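Local coordinates for protein 4-hydroxythreonine-4-phosphate dehydrogenase (Legionella pneumophila subsp. pneumophila, PDB 6XMY) that probably catalyses the NAD(P)-dependent oxidation of 4-phosphooxy-L-threonine in pyridoxine 5'-phosphate biosynthesis, using a divalent metal ion such as zinc, at residues M160-V165 with P273-A278; P203-A208 with Q238-L243. All blocks are in the same frame, centred on the assembly; numbering follows the deposited sequence.

Contact 1: residues M160-V165 with P273-A278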
loop_
_atom_site.group_PDB
_atom_site.type_symbol
_atom_site.label_atom_id
_atom_site.label_comp_id
_atom_site.label_asym_id
_atom_site.label_seq_id
_atom_site.Cartn_x
_atom_site.Cartn_y
_atom_site.Cartn_z
ATOM N N MET A 160 3.708 2.616 -14.705
ATOM C CA MET A 160 2.324 3.062 -14.619
ATOM C C MET A 160 1.929 3.254 -13.164
ATOM O O MET A 160 2.566 2.735 -12.242
ATOM C CB MET A 160 1.377 2.047 -15.274
ATOM C CG MET A 160 1.401 0.681 -14.594
ATOM S SD MET A 160 0.368 -0.554 -15.396
ATOM C CE MET A 160 1.274 -0.805 -16.935
ATOM N N LYS A 161 0.855 4.003 -12.981
ATOM C CA LYS A 161 0.150 4.096 -11.715
ATOM C C LYS A 161 -1.262 3.586 -11.955
ATOM O O LYS A 161 -1.885 3.933 -12.962
ATOM C CB LYS A 161 0.093 5.553 -11.236
ATOM C CG LYS A 161 1.449 6.153 -10.879
ATOM C CD LYS A 161 1.279 7.585 -10.414
ATOM C CE LYS A 161 2.592 8.191 -9.932
ATOM N NZ LYS A 161 3.635 8.231 -11.003
ATOM N N VAL A 162 -1.762 2.751 -11.044
ATOM C CA VAL A 162 -3.111 2.199 -11.144
ATOM C C VAL A 162 -3.819 2.433 -9.819
ATOM O O VAL A 162 -3.410 1.882 -8.789
ATOM C CB VAL A 162 -3.120 0.708 -11.504
ATOM C CG1 VAL A 162 -4.551 0.188 -11.487
ATOM C CG2 VAL A 162 -2.490 0.488 -12.875
ATOM N N ALA A 163 -4.868 3.245 -9.843
ATOM C CA ALA A 163 -5.726 3.459 -8.689
ATOM C C ALA A 163 -6.994 2.641 -8.865
ATOM O O ALA A 163 -7.471 2.444 -9.985
ATOM C CB ALA A 163 -6.091 4.939 -8.561
ATOM N N LEU A 164 -7.551 2.185 -7.750
ATOM C CA LEU A 164 -8.718 1.317 -7.753
ATOM C C LEU A 164 -9.945 2.066 -7.253
ATOM O O LEU A 164 -9.879 2.786 -6.249
ATOM C CB LEU A 164 -8.470 0.091 -6.871
ATOM C CG LEU A 164 -7.301 -0.816 -7.271
ATOM C CD1 LEU A 164 -7.176 -1.955 -6.281
ATOM C CD2 LEU A 164 -7.459 -1.336 -8.713
ATOM N N VAL A 165 -11.067 1.883 -7.950
ATOM C CA VAL A 165 -12.335 2.401 -7.447
ATOM C C VAL A 165 -12.820 1.557 -6.282
ATOM O O VAL A 165 -13.367 2.081 -5.303
ATOM C CB VAL A 165 -13.385 2.497 -8.570
ATOM C CG1 VAL A 165 -14.739 2.942 -7.998
ATOM C CG2 VAL A 165 -12.905 3.439 -9.683
ATOM N N PRO A 273 -3.289 -7.143 -11.925
ATOM C CA PRO A 273 -2.478 -8.133 -12.659
ATOM C C PRO A 273 -1.505 -7.511 -13.651
ATOM O O PRO A 273 -0.335 -7.910 -13.694
ATOM C CB PRO A 273 -3.537 -9.022 -13.326
ATOM C CG PRO A 273 -4.706 -8.947 -12.401
ATOM C CD PRO A 273 -4.721 -7.510 -11.940
ATOM N N VAL A 274 -1.950 -6.551 -14.466
ATOM C CA VAL A 274 -1.037 -5.921 -15.421
ATOM C C VAL A 274 0.073 -5.181 -14.689
ATOM O O VAL A 274 1.250 -5.270 -15.055
ATOM C CB VAL A 274 -1.795 -4.985 -16.386
ATOM C CG1 VAL A 274 -0.815 -4.026 -17.075
ATOM C CG2 VAL A 274 -2.564 -5.777 -17.435
ATOM N N LEU A 275 -0.284 -4.418 -13.653
ATOM C CA LEU A 275 0.729 -3.634 -12.956
ATOM C C LEU A 275 1.791 -4.535 -12.342
ATOM O O LEU A 275 2.993 -4.278 -12.478
ATOM C CB LEU A 275 0.089 -2.721 -11.907
ATOM C CG LEU A 275 1.078 -1.788 -11.188
ATOM C CD1 LEU A 275 0.469 -0.426 -10.926
ATOM C CD2 LEU A 275 1.610 -2.415 -9.890
ATOM N N LYS A 276 1.368 -5.624 -11.689
ATOM C CA LYS A 276 2.345 -6.509 -11.070
ATOM C C LYS A 276 3.129 -7.291 -12.109
ATOM O O LYS A 276 4.312 -7.578 -11.900
ATOM C CB LYS A 276 1.671 -7.427 -10.050
ATOM C CG LYS A 276 1.133 -6.658 -8.842
ATOM C CD LYS A 276 0.676 -7.580 -7.727
ATOM C CE LYS A 276 -0.001 -6.808 -6.626
ATOM N NZ LYS A 276 -0.276 -7.696 -5.454
ATOM N N TYR A 277 2.504 -7.620 -13.242
ATOM C CA TYR A 277 3.254 -8.267 -14.309
ATOM C C TYR A 277 4.382 -7.363 -14.789
ATOM O O TYR A 277 5.510 -7.820 -15.020
ATOM C CB TYR A 277 2.308 -8.612 -15.458
ATOM C CG TYR A 277 2.961 -9.398 -16.564
ATOM C CD1 TYR A 277 3.120 -10.779 -16.461
ATOM C CD2 TYR A 277 3.429 -8.766 -17.710
ATOM C CE1 TYR A 277 3.717 -11.507 -17.474
ATOM C CE2 TYR A 277 4.015 -9.486 -18.730
ATOM C CZ TYR A 277 4.166 -10.855 -18.604
ATOM O OH TYR A 277 4.756 -11.581 -19.616
ATOM N N ALA A 278 4.102 -6.065 -14.916
ATOM C CA ALA A 278 5.103 -5.116 -15.387
ATOM C C ALA A 278 6.144 -4.781 -14.320
ATOM O O ALA A 278 7.320 -4.593 -14.650
ATOM C CB ALA A 278 4.423 -3.834 -15.862
#
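Met160 and Leu275 carry this contact, sliding past each other in opposite directions, with CG of Met160 3.9 Å from CD1 of Leu275. The same methyl of Leu275 reaches on to Val162, 3.7 Å from its CG2 and nearly as close to CB, and so touches both Met160, just before the strand, and Val162 within it. Farther out, the Met160 chain bends at its last torsion (chi3 69°), which turns CE toward the helix, within 4.5 Å of Ala278 CB. SD meanwhile lies 3.9 Å from CA of Leu275, close against the helix backbone. No hydrogen bond joins the segments: helix 268-279 packs on the end of strand 161-164 through apolar groups alone, a plain helix-on-sheet packing. On this helix Lys276 is a predicted substrate-binding residue, and its NZ is hydrogen-bonded to Asp298 O. Around this first shell, Leu155 and Ala283 also touch Leu275, while Phe252 touches Val162. Strand 161-164 is itself held between strands 152-156 and 262-265 by backbone bonds, Val162 pairing with Leu155 and Lys161 with Tyr263.

Contact 2: residues P203-A208 with Q238-L243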
loop_
_atom_site.group_PDB
_atom_site.type_symbol
_atom_site.label_atom_id
_atom_site.label_comp_id
_atom_site.label_asym_id
_atom_site.label_seq_id
_atom_site.Cartn_x
_atom_site.Cartn_y
_atom_site.Cartn_z
ATOM N N PRO A 203 -2.888 16.573 -14.181
ATOM C CA PRO A 203 -2.905 15.122 -14.406
ATOM C C PRO A 203 -3.898 14.690 -15.472
ATOM O O PRO A 203 -5.022 15.189 -15.550
ATOM C CB PRO A 203 -3.298 14.563 -13.033
ATOM C CG PRO A 203 -2.922 15.634 -12.066
ATOM C CD PRO A 203 -3.165 16.919 -12.777
ATOM N N LYS A 204 -3.462 13.755 -16.311
ATOM C CA LYS A 204 -4.338 13.066 -17.248
ATOM C C LYS A 204 -4.607 11.673 -16.703
ATOM O O LYS A 204 -3.672 10.938 -16.368
ATOM C CB LYS A 204 -3.698 12.973 -18.633
ATOM C CG LYS A 204 -3.456 14.326 -19.266
ATOM C CD LYS A 204 -2.954 14.216 -20.696
ATOM C CE LYS A 204 -2.726 15.601 -21.287
ATOM N NZ LYS A 204 -1.830 16.424 -20.420
ATOM N N ILE A 205 -5.883 11.320 -16.592
ATOM C CA ILE A 205 -6.302 10.089 -15.927
ATOM C C ILE A 205 -7.158 9.268 -16.889
ATOM O O ILE A 205 -8.197 9.743 -17.359
ATOM C CB ILE A 205 -7.051 10.402 -14.620
ATOM C CG1 ILE A 205 -6.130 11.151 -13.639
ATOM C CG2 ILE A 205 -7.614 9.137 -14.005
ATOM C CD1 ILE A 205 -6.864 11.740 -12.451
ATOM N N ASN A 206 -6.736 8.032 -17.165
ATOM C CA ASN A 206 -7.468 7.141 -18.065
ATOM C C ASN A 206 -8.243 6.126 -17.234
ATOM O O ASN A 206 -7.676 5.506 -16.330
ATOM C CB ASN A 206 -6.500 6.421 -19.008
ATOM C CG ASN A 206 -5.968 7.327 -20.097
ATOM O OD1 ASN A 206 -6.207 8.532 -20.076
ATOM N ND2 ASN A 206 -5.238 6.762 -21.044
ATOM N N VAL A 207 -9.538 5.976 -17.522
ATOM C CA VAL A 207 -10.471 5.260 -16.652
ATOM C C VAL A 207 -11.059 4.061 -17.388
ATOM O O VAL A 207 -11.649 4.213 -18.464
ATOM C CB VAL A 207 -11.591 6.188 -16.148
ATOM C CG1 VAL A 207 -12.487 5.448 -15.171
ATOM C CG2 VAL A 207 -11.007 7.444 -15.517
ATOM N N ALA A 208 -10.952 2.885 -16.777
ATOM C CA ALA A 208 -11.532 1.678 -17.356
ATOM C C ALA A 208 -13.047 1.668 -17.187
ATOM O O ALA A 208 -13.597 2.220 -16.229
ATOM C CB ALA A 208 -10.971 0.434 -16.659
ATOM N N GLN A 238 -15.550 19.578 -13.530
ATOM C CA GLN A 238 -14.741 20.099 -12.438
ATOM C C GLN A 238 -13.310 20.386 -12.871
ATOM O O GLN A 238 -12.499 20.820 -12.046
ATOM C CB GLN A 238 -14.745 19.120 -11.258
ATOM C CG GLN A 238 -16.123 18.893 -10.677
ATOM C CD GLN A 238 -16.131 17.844 -9.601
ATOM O OE1 GLN A 238 -15.086 17.298 -9.252
ATOM N NE2 GLN A 238 -17.308 17.552 -9.061
ATOM N N GLY A 239 -12.989 20.162 -14.146
ATOM C CA GLY A 239 -11.657 20.420 -14.654
ATOM C C GLY A 239 -10.660 19.307 -14.449
ATOM O O GLY A 239 -9.451 19.540 -14.549
ATOM N N ILE A 240 -11.124 18.096 -14.161
ATOM C CA ILE A 240 -10.248 16.946 -13.982
ATOM C C ILE A 240 -10.214 16.176 -15.296
ATOM O O ILE A 240 -11.257 15.763 -15.813
ATOM C CB ILE A 240 -10.713 16.085 -12.800
ATOM C CG1 ILE A 240 -10.587 16.886 -11.493
ATOM C CG2 ILE A 240 -9.889 14.810 -12.715
ATOM C CD1 ILE A 240 -11.242 16.223 -10.293
ATOM N N ASP A 241 -9.012 16.020 -15.855
ATOM C CA ASP A 241 -8.826 15.576 -17.240
ATOM C C ASP A 241 -8.865 14.050 -17.309
ATOM O O ASP A 241 -7.840 13.371 -17.374
ATOM C CB ASP A 241 -7.514 16.143 -17.771
ATOM C CG ASP A 241 -7.385 16.046 -19.274
ATOM O OD1 ASP A 241 -8.315 15.559 -19.946
ATOM O OD2 ASP A 241 -6.330 16.477 -19.783
ATOM N N VAL A 242 -10.089 13.505 -17.315
ATOM C CA VAL A 242 -10.325 12.067 -17.419
ATOM C C VAL A 242 -10.664 11.690 -18.855
ATOM O O VAL A 242 -11.284 12.451 -19.606
ATOM C CB VAL A 242 -11.440 11.578 -16.467
ATOM C CG1 VAL A 242 -10.948 11.550 -15.011
ATOM C CG2 VAL A 242 -12.697 12.437 -16.623
ATOM N N LEU A 243 -10.280 10.473 -19.225
ATOM C CA LEU A 243 -10.646 9.863 -20.493
ATOM C C LEU A 243 -11.204 8.483 -20.193
ATOM O O LEU A 243 -10.563 7.693 -19.495
ATOM C CB LEU A 243 -9.412 9.719 -21.393
ATOM C CG LEU A 243 -9.607 8.827 -22.619
ATOM C CD1 LEU A 243 -10.564 9.465 -23.612
ATOM C CD2 LEU A 243 -8.277 8.486 -23.279
HETATM O O HOH W 1 -6.677 16.999 -14.443
HETATM O O HOH W 2 -4.431 17.629 -18.512
#
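A beta-alpha-beta unit, strand 204-208, helix 223-237 and strand 241-246, closes here as its two parallel strands pair, their short axes 4.7 Å apart and 31° from parallel. Ile205 is gripped through both backbone polar atoms: its N donates to Asp241 O, fairly straight at 166° about the hydrogen, and its O accepts from Leu243 N, each at 2.9 Å. Val207 N then donates to Leu243 O at 2.8 Å, continuing the ladder. Val242 holds CG1 beside its backbone N (chi1 -74°), where this methyl lies 4.1 Å from Ile205 CB and from Val207 CG2. The opposite face carries Asn206 and Leu243 side by side, pointing the same way, with OD1 of Asn206 3.7 Å from CB of Leu243. Lys204 and Asp241 run alongside each other too, though the lysine has two conformers and its approach to the carboxylate is doubtful; a water donates to Asp241 OD2. Another water links Pro203 O to Asp241 N, next to the paired residues. Upstream, Gly239 ends helix 223-237 in a Schellman motif, its positive phi turning the chain toward the strand. Leu232 of that helix covers Val207 and Val242, helix 180-197 packs on Pro203 and Ile240, and strand 262-265 flanks strand 204-208 across from strand 241-246.

How the contacts relate
Strand 262-265 is the common neighbour of the two contacts: it lies between strand 161-164 of contact 1 and strand 204-208 of contact 2, so the pairing runs 161-164, 262-265, 204-208, 241-246. The contact centres are about 17 Å apart and their nearest atoms about 6 Å, without touching. Along the chain, 160-165 comes first, both segments of contact 2 follow, and 273-278 comes last. Contact 1 lies closer to the centre of the chain, with Leu275 about 11 Å (side chain to ligand) from both the bound zinc and NAD; contact 2 pairs one of the two outermost strands within this chain, away from the zinc, NAD and predicted substrate sites. Strand 262-265 thus joins helix packing on the ligand side to strand pairing at the margin.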